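Local coordinates for protein acetoacetate decarboxylase (PDB 5UPB) that is an acetoacetate decarboxylase-like enzyme classed as a lyase, whose own reaction may differ from acetoacetate decarboxylation, at residues Leu15-Asp18 / Ala19-Trp23. Sequence-based numbering, arbitrary orientation.
Sequences LVDD and ALYGW
D17 turns CG in between its backbone N and carbonyl carbon (chi1 42°), and Y21 CG lies anti to its carbonyl carbon, beside the backbone N (chi1 -81°). These two torsions bring the carboxylate and the phenol together, four residues apart. Y21 OH donates a hydrogen bond to D17 OD1 at 2.7 Å. D17 OD1 accepts through its syn lone pair, on the side of OD2; D17 OD2 itself lies farther from Y21 OH, at 3.4 Å. OD1 also sits at the ring edge, in the ring plane, with Y21 CE1 3.0 Å from D17 OD1. The carboxylate and ring planes are 53° apart. A19 CB lies alongside the carboxylate, 4.2 Å from D17 CG. S65 of strand 53-65 touches D17, A19 and Y21. L189 of a neighbouring subunit packs on D18. The bond closes the surface loop that leads the N-terminal segment into strand 21-34 of the acetoacetate decarboxylase fold. An alanine in place of D17 would probably leave the Y21 hydroxyl without this acceptor and its ring freer to turn. The negative carboxylate should strengthen the bond to the neutral phenol, and OD1, lying in the ring plane, may also gain a little from the weakly positive ring edge.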
loop_
_atom_site.group_PDB
_atom_site.type_symbol
_atom_site.label_atom_id
_atom_site.label_comp_id
_atom_site.label_asym_id
_atom_site.label_seq_id
_atom_site.Cartn_x
_atom_site.Cartn_y
_atom_site.Cartn_z
ATOM N N LEU A 15 16.110 10.422 -7.103
ATOM C CA LEU A 15 14.694 10.262 -7.439
ATOM C C LEU A 15 14.390 10.795 -8.820
ATOM O O LEU A 15 13.569 10.231 -9.547
ATOM C CB LEU A 15 13.810 11.002 -6.449
ATOM C CG LEU A 15 13.275 10.349 -5.210
ATOM C CD1 LEU A 15 12.369 11.391 -4.517
ATOM C CD2 LEU A 15 12.533 9.070 -5.486
ATOM N N VAL A 16 14.988 11.930 -9.160
ATOM C CA VAL A 16 14.659 12.685 -10.356
ATOM C C VAL A 16 15.974 13.116 -10.989
ATOM O O VAL A 16 16.942 13.407 -10.278
ATOM C CB VAL A 16 13.774 13.909 -10.003
ATOM C CG1 VAL A 16 13.491 14.718 -11.237
ATOM C CG2 VAL A 16 12.466 13.458 -9.341
ATOM N N ASP A 17 16.015 13.141 -12.319
ATOM C CA ASP A 17 17.125 13.717 -13.081
ATOM C C ASP A 17 16.592 14.890 -13.897
ATOM O O ASP A 17 15.382 15.109 -13.980
ATOM C CB ASP A 17 17.781 12.661 -13.984
ATOM C CG ASP A 17 16.763 11.765 -14.664
ATOM O OD1 ASP A 17 15.572 12.120 -14.619
ATOM O OD2 ASP A 17 17.129 10.703 -15.211
ATOM N N ASP A 18 17.484 15.690 -14.479
ATOM C CA ASP A 18 17.026 16.801 -15.311
ATOM C C ASP A 18 16.968 16.431 -16.792
ATOM O O ASP A 18 17.057 17.305 -17.665
ATOM C CB ASP A 18 17.893 18.045 -15.088
ATOM C CG ASP A 18 19.360 17.776 -15.254
ATOM O OD1 ASP A 18 19.775 16.617 -15.053
ATOM O OD2 ASP A 18 20.094 18.735 -15.576
ATOM N N ALA A 19 16.839 15.152 -17.085
ATOM C CA ALA A 19 16.578 14.717 -18.442
ATOM C C ALA A 19 15.161 15.100 -18.856
ATOM O O ALA A 19 14.290 15.383 -18.036
ATOM C CB ALA A 19 16.774 13.206 -18.556
ATOM N N LEU A 20 14.950 15.151 -20.161
ATOM C CA LEU A 20 13.606 15.322 -20.680
ATOM C C LEU A 20 12.815 14.016 -20.520
ATOM O O LEU A 20 13.318 12.929 -20.775
ATOM C CB LEU A 20 13.667 15.741 -22.148
ATOM C CG LEU A 20 14.217 17.162 -22.416
ATOM C CD1 LEU A 20 14.337 17.414 -23.912
ATOM C CD2 LEU A 20 13.405 18.287 -21.767
ATOM N N TYR A 21 11.563 14.121 -20.138
ATOM C CA TYR A 21 10.693 12.949 -20.053
ATOM C C TYR A 21 9.555 13.001 -21.062
ATOM O O TYR A 21 9.159 14.074 -21.533
ATOM C CB TYR A 21 10.115 12.808 -18.672
ATOM C CG TYR A 21 11.129 12.152 -17.745
ATOM C CD1 TYR A 21 12.235 12.838 -17.250
ATOM C CD2 TYR A 21 10.956 10.824 -17.362
ATOM C CE1 TYR A 21 13.149 12.196 -16.408
ATOM C CE2 TYR A 21 11.846 10.191 -16.525
ATOM C CZ TYR A 21 12.928 10.871 -16.050
ATOM O OH TYR A 21 13.781 10.175 -15.238
ATOM N N GLY A 22 9.077 11.810 -21.423
ATOM C CA GLY A 22 7.835 11.667 -22.146
ATOM C C GLY A 22 6.862 10.850 -21.328
ATOM O O GLY A 22 7.250 9.925 -20.615
ATOM N N TRP A 23 5.589 11.168 -21.492
ATOM C CA TRP A 23 4.473 10.524 -20.822
ATOM C C TRP A 23 3.451 10.006 -21.813
ATOM O O TRP A 23 3.123 10.684 -22.796
ATOM C CB TRP A 23 3.736 11.518 -19.917
ATOM C CG TRP A 23 4.435 11.918 -18.629
ATOM C CD1 TRP A 23 4.110 11.489 -17.375
ATOM C CD2 TRP A 23 5.498 12.871 -18.474
ATOM N NE1 TRP A 23 4.926 12.117 -16.431
ATOM C CE2 TRP A 23 5.781 12.970 -17.089
ATOM C CE3 TRP A 23 6.235 13.665 -19.375
ATOM C CZ2 TRP A 23 6.780 13.817 -16.588
ATOM C CZ3 TRP A 23 7.213 14.517 -18.889
ATOM C CH2 TRP A 23 7.488 14.578 -17.493
#